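Type III secretion system effector protein ExoU (Pseudomonas fluorescens, PDB 4QMK) probably acts as a patatin-like phospholipase delivered by type III secretion and directed to the host plasma membrane through binding of phosphatidylinositol 4,5-bisphosphate. Local coordinates at residues 44-48 and 59-65; 114-118 and 195-199; 164-170 and 258-264; 389-394 and 409-414; 472-476 and 519-523. The contacts are given in a common frame with arbitrary orientation. Residues are numbered along the deposited sequence.

Contact 1 of 5, residues 44-48 and 59-65; sequences ERNLS and VVVSPPP
Residues 44-48 and 59-65 run antiparallel, with end-to-end directions 172° apart. Strand 47-48 pairs with strand 59-61. Ser48 and Val60 form a hydrogen-bonded antiparallel pair, CA atoms 5.1 Å apart. Ser48 N donates to Val60 O at 2.9 Å, and Val60 N donates to Ser48 O at 2.8 Å. CA of Leu47 also lies 3.4 Å from Val60 O. Toward the start of the first segment, Ser62 N donates to Arg45 O at 2.8 Å. Asn46 has positive phi (46/54). On the side of strand 36-42, Asn46 and Leu47 make a G1 beta bulge opposite Val42. Pro63, Pro64 and Pro65 continue the second segment in an extended conformation.

Arg45 (chi1 m, chi2 t, chi3 p) covers the second segment. Its NE donates to Ser62 O at 3.2 Å. Pro64 CD lies over one face of the guanidinium, 3.8 Å from Arg45 CZ. Asn46 (chi1 m) donates from ND2 to Ser62 OG at 3.0 Å, with Ser62 at chi1 p. Leu47 (t, p) brings CD1 to 3.2 Å from Val59 CG1 and 3.3 Å from Val61 CG1. Met452 and Val456 of helix 450-461 cover Leu47. Ser48 OG bonds to Gly41 N. The arrangement is a beta hairpin of strands 47-51 and 57-61, the two central strands of a four-stranded antiparallel sheet, between strands 36-42 and 434-438.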
# COMPACT_ATOMS: atom_id res chain seq x y z
N GLU A 44 -29.47 22.67 -20.50
CA GLU A 44 -28.13 22.95 -21.05
C GLU A 44 -27.73 22.00 -22.18
O GLU A 44 -26.69 22.20 -22.83
CB GLU A 44 -27.08 22.91 -19.93
CG GLU A 44 -26.81 21.52 -19.38
CD GLU A 44 -25.71 21.50 -18.34
OE1 GLU A 44 -25.22 22.58 -17.88
OE2 GLU A 44 -25.32 20.36 -17.99
N ARG A 45 -28.53 20.95 -22.39
CA ARG A 45 -28.33 20.06 -23.51
C ARG A 45 -29.35 20.30 -24.58
O ARG A 45 -29.37 19.59 -25.62
CB ARG A 45 -28.30 18.65 -23.01
CG ARG A 45 -27.06 18.51 -22.10
CD ARG A 45 -26.64 17.11 -21.88
NE ARG A 45 -26.54 16.45 -23.14
CZ ARG A 45 -26.15 15.20 -23.26
NH1 ARG A 45 -25.74 14.56 -22.17
NH2 ARG A 45 -26.13 14.59 -24.45
N ASN A 46 -30.14 21.36 -24.37
CA ASN A 46 -31.16 21.77 -25.28
C ASN A 46 -31.95 20.55 -25.74
O ASN A 46 -32.07 20.31 -26.93
CB ASN A 46 -30.52 22.43 -26.46
CG ASN A 46 -29.70 23.64 -26.09
OD1 ASN A 46 -30.23 24.73 -25.93
ND2 ASN A 46 -28.41 23.47 -26.01
N LEU A 47 -32.48 19.79 -24.80
CA LEU A 47 -33.09 18.56 -25.13
C LEU A 47 -34.45 18.77 -25.76
O LEU A 47 -35.27 19.48 -25.18
CB LEU A 47 -33.27 17.74 -23.88
CG LEU A 47 -34.12 16.48 -24.05
CD1 LEU A 47 -33.32 15.46 -24.83
CD2 LEU A 47 -34.46 15.92 -22.69
N SER A 48 -34.68 18.13 -26.92
CA SER A 48 -35.96 18.17 -27.57
C SER A 48 -36.41 16.75 -27.93
O SER A 48 -35.58 15.88 -28.23
CB SER A 48 -35.90 18.97 -28.85
OG SER A 48 -35.60 20.35 -28.64
N VAL A 59 -35.06 12.14 -30.30
CA VAL A 59 -34.51 13.00 -29.29
C VAL A 59 -33.32 13.75 -29.87
O VAL A 59 -32.45 13.16 -30.42
CB VAL A 59 -33.99 12.19 -28.11
CG1 VAL A 59 -33.40 13.10 -27.06
CG2 VAL A 59 -35.10 11.32 -27.52
N VAL A 60 -33.29 15.07 -29.69
CA VAL A 60 -32.19 15.86 -30.18
C VAL A 60 -31.54 16.56 -29.01
O VAL A 60 -32.21 17.12 -28.12
CB VAL A 60 -32.69 16.88 -31.21
CG1 VAL A 60 -31.55 17.70 -31.75
CG2 VAL A 60 -33.36 16.16 -32.38
N VAL A 61 -30.22 16.50 -29.00
CA VAL A 61 -29.45 17.12 -27.97
C VAL A 61 -28.17 17.74 -28.44
O VAL A 61 -27.72 17.51 -29.52
CB VAL A 61 -29.05 16.15 -26.87
CG1 VAL A 61 -30.29 15.68 -26.15
CG2 VAL A 61 -28.25 15.01 -27.42
N SER A 62 -27.64 18.60 -27.59
CA SER A 62 -26.39 19.29 -27.78
C SER A 62 -25.47 18.66 -26.77
O SER A 62 -25.94 17.99 -25.84
CB SER A 62 -26.59 20.77 -27.43
OG SER A 62 -26.80 20.90 -26.03
N PRO A 63 -24.15 18.84 -26.93
CA PRO A 63 -23.18 18.34 -26.00
C PRO A 63 -23.29 18.95 -24.60
O PRO A 63 -23.69 20.11 -24.50
CB PRO A 63 -21.85 18.80 -26.61
CG PRO A 63 -22.15 18.99 -28.01
CD PRO A 63 -23.52 19.59 -28.00
N PRO A 64 -22.94 18.17 -23.55
CA PRO A 64 -22.83 18.72 -22.21
C PRO A 64 -21.57 19.55 -22.13
O PRO A 64 -20.71 19.46 -23.02
CB PRO A 64 -22.64 17.50 -21.32
CG PRO A 64 -22.25 16.36 -22.19
CD PRO A 64 -22.64 16.73 -23.61
N PRO A 65 -21.46 20.38 -21.08
CA PRO A 65 -20.25 21.14 -20.88
C PRO A 65 -19.12 20.18 -20.42
O PRO A 65 -19.42 19.07 -19.98
CB PRO A 65 -20.65 22.15 -19.81
CG PRO A 65 -21.60 21.38 -18.97
CD PRO A 65 -22.35 20.47 -19.91

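Contact 2 of 5, residues 114-118 and 195-199; sequences ASGMD and SILAH
Residues 114-118 end one helix and lead into the next; residues 195-199 are helical. The closest CA pairs are Ser115-Ile196 at 5.8 Å and Met117-Ser195 at 6.1 Å. Gly116 has positive phi (96/19) and terminates the first helix in a Schellman motif. This turns carbonyls toward the second segment. Ser195 (chi1 t) donates from OG to Ser115 O at 2.6 Å. One turn later, His199 (chi1 m, chi2 -84°) donates from NE2 to Gly116 O at 2.8 Å, with that oxygen near the ring plane. A CB on Gly116 would clash with His199 NE2. Ile196 (m, t) lays CG1 3.9 Å from Ser115 O. Ser115 (chi1 m) turns its OG back to Ala111 O. The CA-to-CB bond of Met117 points away from 195-199; its side chain touches Phe122 and Leu125 of helix 119-127. Asp118 (chi1 p) N-caps that helix through Ala121 N. The contact thus joins helix 183-201 to the junction of helices 107-114 and 119-127, with helix 227-236 touching Ala114 and Ile196.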
# COMPACT_ATOMS: atom_id res chain seq x y z
N ALA A 114 -6.03 20.76 -10.45
CA ALA A 114 -6.84 19.82 -9.76
C ALA A 114 -6.96 20.20 -8.31
O ALA A 114 -7.93 19.83 -7.64
CB ALA A 114 -6.28 18.41 -9.90
N SER A 115 -5.96 20.94 -7.84
CA SER A 115 -5.88 21.42 -6.47
C SER A 115 -6.77 22.60 -6.22
O SER A 115 -6.86 23.10 -5.08
CB SER A 115 -4.45 21.83 -6.14
OG SER A 115 -3.62 20.69 -6.09
N GLY A 116 -7.38 23.11 -7.26
CA GLY A 116 -8.34 24.19 -7.08
C GLY A 116 -7.79 25.58 -7.28
O GLY A 116 -8.40 26.51 -6.85
N MET A 117 -6.66 25.73 -7.96
CA MET A 117 -6.16 27.05 -8.26
C MET A 117 -7.08 27.70 -9.28
O MET A 117 -7.34 27.11 -10.31
CB MET A 117 -4.71 27.03 -8.82
CG MET A 117 -3.66 26.79 -7.75
SD MET A 117 -1.94 27.12 -8.26
CE MET A 117 -2.14 28.61 -9.19
N ASP A 118 -7.49 28.94 -9.02
CA ASP A 118 -8.29 29.73 -9.95
C ASP A 118 -7.42 30.34 -11.08
O ASP A 118 -6.19 30.29 -11.05
CB ASP A 118 -9.16 30.79 -9.22
CG ASP A 118 -8.36 32.04 -8.73
OD1 ASP A 118 -7.19 32.32 -9.10
OD2 ASP A 118 -8.96 32.80 -7.93
N SER A 195 -3.51 26.01 -1.66
CA SER A 195 -4.79 26.04 -2.39
C SER A 195 -5.83 25.15 -1.77
O SER A 195 -6.94 25.59 -1.52
CB SER A 195 -4.56 25.60 -3.82
OG SER A 195 -5.78 25.37 -4.45
N ILE A 196 -5.46 23.91 -1.47
CA ILE A 196 -6.40 22.96 -0.86
C ILE A 196 -6.88 23.39 0.51
O ILE A 196 -8.07 23.36 0.82
CB ILE A 196 -5.77 21.58 -0.73
CG1 ILE A 196 -5.75 20.88 -2.07
CG2 ILE A 196 -6.56 20.72 0.25
CD1 ILE A 196 -4.95 19.60 -2.09
N LEU A 197 -5.95 23.81 1.36
CA LEU A 197 -6.31 24.26 2.71
C LEU A 197 -7.31 25.41 2.64
O LEU A 197 -8.34 25.38 3.32
CB LEU A 197 -5.08 24.64 3.52
CG LEU A 197 -4.22 23.44 3.89
CD1 LEU A 197 -2.99 23.85 4.69
CD2 LEU A 197 -4.99 22.38 4.66
N ALA A 198 -6.98 26.42 1.84
CA ALA A 198 -7.86 27.56 1.65
C ALA A 198 -9.27 27.04 1.32
O ALA A 198 -10.24 27.41 1.96
CB ALA A 198 -7.34 28.46 0.54
N HIS A 199 -9.36 26.16 0.33
CA HIS A 199 -10.67 25.64 -0.07
C HIS A 199 -11.34 24.90 1.07
O HIS A 199 -12.49 25.13 1.36
CB HIS A 199 -10.59 24.76 -1.33
CG HIS A 199 -10.39 25.54 -2.60
ND1 HIS A 199 -11.44 26.10 -3.30
CD2 HIS A 199 -9.28 25.86 -3.29
CE1 HIS A 199 -10.98 26.74 -4.36
NE2 HIS A 199 -9.67 26.62 -4.38

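Contact 3 of 5, residues 164-170 and 258-264; sequences GNISQLL and VVFNANL
Leu264 has the most surface covered, followed by Ser167 and Val258. Helix 166-170 crosses strand 258-260 at -68°, with axes 7.5 Å apart. Ser167 and Val258 are the closest there, CA atoms 5.6 Å apart. Leu264 (m, t) points toward the helix start. Its CD2 lies 3.8 Å from Gly164 C and 3.9 Å from Asn165 CB, and its O accepts from Gln168 NE2 at 3.2 Å. Ser167 (chi1 p) has OG 2.8 Å from both Val259 O and Asn165 OD1. Ser167 CB lies 3.7 Å from Phe260 CE1. Val258 CG2 meets Ile166 CG2 at 3.6 Å. Their partner Asn165 (chi1 t) is the N-cap. Its OD1 accepts from Ser167 N at 2.7 Å and from Val259 N at 3.0 Å. Asn165 and Gln168 form a capping box. Asn261 OD1 accepts from Leu264 N at 2.9 Å in an Asx motif. Helix 166-173 thus packs against outer strand 254-260 of the mixed sheet, with helices 140-157 and 270-278 also touching it and helix 555-585 touching Asn165.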
# COMPACT_ATOMS: atom_id res chain seq x y z
N GLY A 164 -0.50 -3.88 -12.30
CA GLY A 164 -1.37 -2.87 -12.88
C GLY A 164 -0.75 -1.92 -13.88
O GLY A 164 -1.34 -1.68 -14.91
N ASN A 165 0.43 -1.38 -13.57
CA ASN A 165 1.11 -0.36 -14.40
C ASN A 165 2.51 -0.15 -13.85
O ASN A 165 2.75 -0.32 -12.67
CB ASN A 165 0.35 0.98 -14.40
CG ASN A 165 1.01 2.06 -15.34
OD1 ASN A 165 1.78 2.94 -14.89
ND2 ASN A 165 0.65 2.02 -16.62
N ILE A 166 3.45 0.17 -14.70
CA ILE A 166 4.79 0.44 -14.24
C ILE A 166 4.83 1.57 -13.20
O ILE A 166 5.73 1.63 -12.40
CB ILE A 166 5.73 0.70 -15.41
CG1 ILE A 166 7.15 0.66 -14.96
CG2 ILE A 166 5.45 2.01 -16.09
CD1 ILE A 166 8.04 0.50 -16.17
N SER A 167 3.82 2.43 -13.17
CA SER A 167 3.69 3.36 -12.05
C SER A 167 3.77 2.70 -10.67
O SER A 167 4.29 3.27 -9.72
CB SER A 167 2.36 4.09 -12.11
OG SER A 167 1.24 3.22 -12.20
N GLN A 168 3.26 1.49 -10.55
CA GLN A 168 3.29 0.80 -9.26
C GLN A 168 4.70 0.47 -8.80
O GLN A 168 5.04 0.62 -7.63
CB GLN A 168 2.35 -0.39 -9.30
CG GLN A 168 0.91 0.11 -9.20
CD GLN A 168 -0.12 -0.85 -9.69
OE1 GLN A 168 0.17 -1.76 -10.46
NE2 GLN A 168 -1.33 -0.64 -9.28
N LEU A 169 5.54 0.09 -9.73
CA LEU A 169 6.94 -0.10 -9.42
C LEU A 169 7.62 1.18 -9.02
O LEU A 169 8.37 1.18 -8.09
CB LEU A 169 7.67 -0.62 -10.62
CG LEU A 169 8.22 -2.03 -10.54
CD1 LEU A 169 9.22 -2.22 -11.67
CD2 LEU A 169 8.91 -2.24 -9.20
N LEU A 170 7.38 2.27 -9.76
CA LEU A 170 8.05 3.54 -9.54
C LEU A 170 7.66 4.12 -8.22
O LEU A 170 8.50 4.67 -7.49
CB LEU A 170 7.72 4.53 -10.66
CG LEU A 170 8.19 4.03 -12.02
CD1 LEU A 170 7.78 4.99 -13.11
CD2 LEU A 170 9.66 3.86 -12.04
N VAL A 258 2.88 5.30 -18.66
CA VAL A 258 2.93 5.38 -17.22
C VAL A 258 1.67 6.13 -16.79
O VAL A 258 1.30 7.11 -17.41
CB VAL A 258 4.17 6.12 -16.79
CG1 VAL A 258 4.26 6.22 -15.30
CG2 VAL A 258 5.37 5.42 -17.36
N VAL A 259 0.99 5.65 -15.75
CA VAL A 259 -0.27 6.31 -15.30
C VAL A 259 -0.39 6.37 -13.78
O VAL A 259 -0.36 5.34 -13.09
CB VAL A 259 -1.50 5.54 -15.85
CG1 VAL A 259 -2.80 6.17 -15.38
CG2 VAL A 259 -1.43 5.44 -17.37
N PHE A 260 -0.49 7.57 -13.27
CA PHE A 260 -0.69 7.77 -11.86
C PHE A 260 -2.10 8.32 -11.69
O PHE A 260 -2.49 9.21 -12.42
CB PHE A 260 0.27 8.82 -11.35
CG PHE A 260 1.72 8.45 -11.49
CD1 PHE A 260 2.32 7.60 -10.59
CD2 PHE A 260 2.47 9.02 -12.44
CE1 PHE A 260 3.65 7.23 -10.72
CE2 PHE A 260 3.81 8.69 -12.59
CZ PHE A 260 4.39 7.79 -11.73
N ASN A 261 -2.85 7.80 -10.75
CA ASN A 261 -4.20 8.28 -10.41
C ASN A 261 -4.73 7.58 -9.13
O ASN A 261 -4.03 6.75 -8.53
CB ASN A 261 -5.15 8.06 -11.58
CG ASN A 261 -5.34 6.56 -11.94
OD1 ASN A 261 -5.14 5.64 -11.11
ND2 ASN A 261 -5.70 6.33 -13.18
N ALA A 262 -5.96 7.87 -8.74
CA ALA A 262 -6.46 7.33 -7.46
C ALA A 262 -6.64 5.82 -7.47
O ALA A 262 -6.56 5.18 -6.41
CB ALA A 262 -7.74 8.00 -7.06
N ASN A 263 -6.86 5.25 -8.64
CA ASN A 263 -7.06 3.82 -8.73
C ASN A 263 -5.77 2.98 -8.69
O ASN A 263 -5.71 1.97 -7.98
CB ASN A 263 -7.95 3.51 -9.94
CG ASN A 263 -9.40 3.96 -9.72
OD1 ASN A 263 -9.75 4.57 -8.69
ND2 ASN A 263 -10.26 3.66 -10.70
N LEU A 264 -4.71 3.41 -9.38
CA LEU A 264 -3.45 2.64 -9.39
C LEU A 264 -2.45 3.02 -8.31
O LEU A 264 -1.65 2.17 -7.87
CB LEU A 264 -2.74 2.86 -10.73
CG LEU A 264 -3.32 2.24 -12.01
CD1 LEU A 264 -2.98 3.09 -13.22
CD2 LEU A 264 -2.79 0.83 -12.17

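Contact 4 of 5, residues 389-394 and 409-414; sequences SDKGDF and EQKQHL
Ser389 opens a type I beta turn that closes at Gly392, with Ser389 N to Gly392 O at 2.8 Å and Gly392 N to Ser389 O at 2.9 Å. The CA pair nearest across to helix 409-414 is Lys391-His413, 7.4 Å apart. Ser389 (chi1 p) points toward the helix. Its OG is hydrogen-bonded to His413 NE2 at 3.3 Å, near the plane of the ring. Asp390 (-53/-39) is the exposed corner of the turn. Lys391 (-76/3) follows and points toward the helix. Its CB sits over the face of the His413 ring in a CH-pi contact; His413 is at chi1 t, chi2 77°. The lysine chain (chi1 -105°, chi2 m, chi3 m, chi4 t) carries NZ to 3.5 Å from Glu409 OE2, a long salt bridge. The turn links strands 382-389 and 392-393 in a tight beta hairpin at one edge of the mixed sheet, with helix 408-431 beside it. Gly392 takes 140/160, backbone angles that call for glycine. Asp393 points away and pairs with Arg395. Phe394 (chi1 m, chi2 -77°) turns back toward the helix. Its CD2 meets Leu414 CD1 at 3.5 Å. Gln410 NE2 approaches the ring edge, 3.6 Å from Phe394 CE1, while Gln410 OE1 accepts from Thr407 N.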
# COMPACT_ATOMS: atom_id res chain seq x y z
N SER A 389 1.15 34.25 -34.76
CA SER A 389 0.29 35.40 -35.12
C SER A 389 1.13 36.66 -35.42
O SER A 389 2.36 36.63 -35.34
CB SER A 389 -0.70 35.70 -33.97
OG SER A 389 -0.03 36.09 -32.77
N ASP A 390 0.44 37.77 -35.75
CA ASP A 390 1.08 39.08 -35.97
C ASP A 390 1.97 39.49 -34.78
O ASP A 390 3.04 40.04 -34.97
CB ASP A 390 0.02 40.17 -36.17
CG ASP A 390 -0.85 40.40 -34.90
OD1 ASP A 390 -1.18 39.41 -34.20
OD2 ASP A 390 -1.20 41.58 -34.61
N LYS A 391 1.51 39.21 -33.57
CA LYS A 391 2.26 39.57 -32.37
C LYS A 391 3.47 38.65 -32.08
O LYS A 391 4.15 38.83 -31.05
CB LYS A 391 1.32 39.64 -31.16
CG LYS A 391 0.99 41.06 -30.69
CD LYS A 391 2.07 41.62 -29.76
CE LYS A 391 2.10 40.84 -28.44
NZ LYS A 391 2.90 41.43 -27.33
N GLY A 392 3.72 37.69 -32.98
CA GLY A 392 4.86 36.80 -32.84
C GLY A 392 4.59 35.36 -33.20
O GLY A 392 3.44 34.92 -33.24
N ASP A 393 5.66 34.64 -33.50
CA ASP A 393 5.61 33.23 -33.83
C ASP A 393 6.35 32.49 -32.73
O ASP A 393 7.55 32.46 -32.72
CB ASP A 393 6.28 32.92 -35.20
CG ASP A 393 6.28 31.39 -35.53
OD1 ASP A 393 5.57 30.66 -34.81
OD2 ASP A 393 6.99 30.91 -36.46
N PHE A 394 5.63 31.86 -31.81
CA PHE A 394 6.31 31.16 -30.75
C PHE A 394 6.35 29.63 -30.92
O PHE A 394 6.61 28.92 -29.93
CB PHE A 394 5.73 31.55 -29.42
CG PHE A 394 5.65 33.02 -29.22
CD1 PHE A 394 6.79 33.75 -28.91
CD2 PHE A 394 4.42 33.69 -29.31
CE1 PHE A 394 6.72 35.12 -28.72
CE2 PHE A 394 4.33 35.06 -29.10
CZ PHE A 394 5.48 35.78 -28.80
N GLU A 409 4.76 40.86 -21.81
CA GLU A 409 3.80 41.24 -22.81
C GLU A 409 3.54 40.09 -23.79
O GLU A 409 2.42 39.91 -24.25
CB GLU A 409 4.29 42.47 -23.58
CG GLU A 409 3.15 43.27 -24.17
CD GLU A 409 3.56 44.30 -25.21
OE1 GLU A 409 4.72 44.80 -25.20
OE2 GLU A 409 2.68 44.64 -26.03
N GLN A 410 4.59 39.35 -24.13
CA GLN A 410 4.50 38.22 -25.06
C GLN A 410 3.67 37.07 -24.46
O GLN A 410 2.85 36.48 -25.14
CB GLN A 410 5.88 37.74 -25.46
CG GLN A 410 6.50 38.63 -26.50
CD GLN A 410 7.97 38.31 -26.80
OE1 GLN A 410 8.79 38.11 -25.89
NE2 GLN A 410 8.30 38.29 -28.08
N LYS A 411 3.91 36.80 -23.17
CA LYS A 411 3.14 35.83 -22.42
C LYS A 411 1.66 36.24 -22.34
O LYS A 411 0.76 35.42 -22.52
CB LYS A 411 3.71 35.67 -21.00
CG LYS A 411 5.15 35.16 -20.97
CD LYS A 411 5.63 34.85 -19.55
CE LYS A 411 7.13 34.57 -19.54
NZ LYS A 411 7.62 34.34 -18.15
N GLN A 412 1.44 37.52 -22.06
CA GLN A 412 0.12 38.11 -21.94
C GLN A 412 -0.60 37.98 -23.28
O GLN A 412 -1.79 37.72 -23.32
CB GLN A 412 0.29 39.61 -21.52
CG GLN A 412 -0.82 40.25 -20.66
CD GLN A 412 -0.32 41.51 -19.86
OE1 GLN A 412 0.75 41.48 -19.20
NE2 GLN A 412 -1.11 42.59 -19.90
N HIS A 413 0.13 38.12 -24.37
CA HIS A 413 -0.48 38.02 -25.68
C HIS A 413 -0.88 36.55 -26.06
O HIS A 413 -1.99 36.30 -26.58
CB HIS A 413 0.44 38.57 -26.77
CG HIS A 413 -0.18 38.44 -28.14
ND1 HIS A 413 -1.16 39.30 -28.60
CD2 HIS A 413 -0.04 37.48 -29.10
CE1 HIS A 413 -1.58 38.90 -29.79
NE2 HIS A 413 -0.91 37.80 -30.12
N LEU A 414 0.03 35.62 -25.82
CA LEU A 414 -0.18 34.24 -26.15
C LEU A 414 -1.34 33.72 -25.32
O LEU A 414 -2.26 33.05 -25.84
CB LEU A 414 1.08 33.45 -25.89
CG LEU A 414 1.12 32.16 -26.69
CD1 LEU A 414 1.36 32.48 -28.15
CD2 LEU A 414 2.20 31.23 -26.15

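Contact 5 of 5, residues 472-476 and 519-523; sequences FRKDA and DIEWL
This is a helix-helix contact in an all-helical part of the chain, made largely by Phe472, Arg473 and Trp522, which bridge axes 12.8 Å apart. Segments 472-476 and 519-523 cross at -46°. CA atoms are 9.6 Å apart for Phe472-Asp519 and 7.9 Å for Ala476-Leu523, so the helices converge toward their C-terminal ends here.

Phe472 (chi1 t, chi2 85°) directs its edge toward the face of Trp522 (chi1 t, chi2 97°) in an offset edge-to-face stack. The Phe472 ring and the six-membered ring of Trp522 have centroids 5.9 Å apart and planes at 63°.

Apolar contacts extend it. Phe472 CE2 and Ala476 CB each lie 4.2 Å from Trp522 CZ3. Ala476 CB is also 4.1 Å from Leu523 CD2. Leu513 and Leu510 of helix 501-513 touch Ala476 and Leu523, respectively.

The polar ends find their partners outside the two segments. Asp519 OD2 forms a salt bridge with Arg515, and Trp522 NE1 bonds to Met446 O. Arg473 reaches Met448 O and Asp450. Arg473 has chi1 to chi3 all m, which folds its chain so that Trp522 CZ2 lies over one guanidinium face and Arg473 CD sits 3.6 Å from Trp522 CH2.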
# COMPACT_ATOMS: atom_id res chain seq x y z
N PHE A 472 -43.02 4.09 -14.51
CA PHE A 472 -42.12 2.96 -14.36
C PHE A 472 -40.84 3.40 -13.71
O PHE A 472 -40.28 2.69 -12.87
CB PHE A 472 -41.79 2.29 -15.70
CG PHE A 472 -40.66 1.30 -15.61
CD1 PHE A 472 -40.90 0.01 -15.22
CD2 PHE A 472 -39.35 1.70 -15.85
CE1 PHE A 472 -39.86 -0.90 -15.12
CE2 PHE A 472 -38.30 0.81 -15.73
CZ PHE A 472 -38.55 -0.50 -15.38
N ARG A 473 -40.34 4.57 -14.10
CA ARG A 473 -39.09 5.06 -13.51
C ARG A 473 -39.24 5.41 -12.05
O ARG A 473 -38.34 5.12 -11.28
CB ARG A 473 -38.50 6.23 -14.27
CG ARG A 473 -37.85 5.80 -15.60
CD ARG A 473 -36.53 5.10 -15.39
NE ARG A 473 -35.48 6.07 -15.02
CZ ARG A 473 -34.76 6.77 -15.88
NH1 ARG A 473 -34.94 6.63 -17.17
NH2 ARG A 473 -33.86 7.63 -15.45
N LYS A 474 -40.39 5.97 -11.65
CA LYS A 474 -40.59 6.27 -10.23
C LYS A 474 -40.63 4.95 -9.46
O LYS A 474 -39.96 4.81 -8.44
CB LYS A 474 -41.87 7.06 -9.96
CG LYS A 474 -41.77 7.85 -8.69
CD LYS A 474 -43.08 8.38 -8.12
CE LYS A 474 -42.75 9.19 -6.86
NZ LYS A 474 -43.92 9.66 -6.05
N ASP A 475 -41.39 3.97 -9.94
CA ASP A 475 -41.43 2.72 -9.22
C ASP A 475 -40.05 2.10 -9.16
O ASP A 475 -39.69 1.54 -8.14
CB ASP A 475 -42.37 1.69 -9.86
CG ASP A 475 -43.80 2.11 -9.87
OD1 ASP A 475 -44.24 2.96 -9.06
OD2 ASP A 475 -44.51 1.58 -10.73
N ALA A 476 -39.27 2.16 -10.23
CA ALA A 476 -37.94 1.56 -10.19
C ALA A 476 -37.04 2.29 -9.23
O ALA A 476 -36.28 1.64 -8.56
CB ALA A 476 -37.33 1.50 -11.57
N ASP A 519 -36.60 -4.62 -19.50
CA ASP A 519 -36.62 -3.99 -18.16
C ASP A 519 -35.74 -4.75 -17.21
O ASP A 519 -35.15 -4.13 -16.30
CB ASP A 519 -38.03 -3.97 -17.59
CG ASP A 519 -38.90 -2.98 -18.24
OD1 ASP A 519 -38.35 -2.21 -19.01
OD2 ASP A 519 -40.14 -2.97 -17.99
N ILE A 520 -35.68 -6.07 -17.38
CA ILE A 520 -34.85 -6.91 -16.53
C ILE A 520 -33.37 -6.49 -16.78
O ILE A 520 -32.64 -6.14 -15.84
CB ILE A 520 -35.02 -8.40 -16.87
CG1 ILE A 520 -36.46 -8.90 -16.70
CG2 ILE A 520 -34.08 -9.27 -16.03
CD1 ILE A 520 -36.91 -9.01 -15.26
N GLU A 521 -32.95 -6.47 -18.05
CA GLU A 521 -31.57 -6.08 -18.39
C GLU A 521 -31.28 -4.70 -17.85
O GLU A 521 -30.17 -4.41 -17.39
CB GLU A 521 -31.32 -5.95 -19.90
CG GLU A 521 -31.75 -7.04 -20.84
CD GLU A 521 -31.42 -6.63 -22.31
OE1 GLU A 521 -32.37 -6.30 -23.09
OE2 GLU A 521 -30.20 -6.56 -22.65
N TRP A 522 -32.24 -3.81 -18.01
CA TRP A 522 -32.04 -2.43 -17.59
C TRP A 522 -31.79 -2.30 -16.08
O TRP A 522 -30.80 -1.67 -15.65
CB TRP A 522 -33.21 -1.62 -18.03
CG TRP A 522 -33.08 -0.17 -17.82
CD1 TRP A 522 -32.68 0.75 -18.72
CD2 TRP A 522 -33.49 0.57 -16.66
NE1 TRP A 522 -32.77 2.02 -18.19
CE2 TRP A 522 -33.26 1.92 -16.92
CE3 TRP A 522 -34.08 0.20 -15.43
CZ2 TRP A 522 -33.57 2.89 -16.02
CZ3 TRP A 522 -34.35 1.21 -14.49
CH2 TRP A 522 -34.10 2.50 -14.79
N LEU A 523 -32.62 -2.94 -15.29
CA LEU A 523 -32.48 -2.89 -13.85
C LEU A 523 -31.17 -3.51 -13.47
O LEU A 523 -30.54 -3.08 -12.50
CB LEU A 523 -33.60 -3.67 -13.17
CG LEU A 523 -34.97 -3.01 -13.37
CD1 LEU A 523 -36.02 -4.05 -13.23
CD2 LEU A 523 -35.15 -1.86 -12.39

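Overall arrangement
Contact 1 closes before contact 2 opens. Contacts 2 and 3 interlock along the chain, their segments alternating, and contacts 4 and 5 follow in series. Contacts 2 and 3 lie within the patatin-like phospholipase range, with centres about 24 Å apart, and helices 166-173 and 183-201 are consecutive. Contacts 3 and 4 reach opposite edges of the same mixed sheet, centres about 38 Å apart. Contact 1 belongs to a separate antiparallel sheet, which strand 434-438 completes from much later in the chain. Contact 5 lies in the later helical region, about 24 Å from contact 1 and about 56 Å from contact 4, between centres. No two contacts touch; they sample two sheets and the later helical region of the chain.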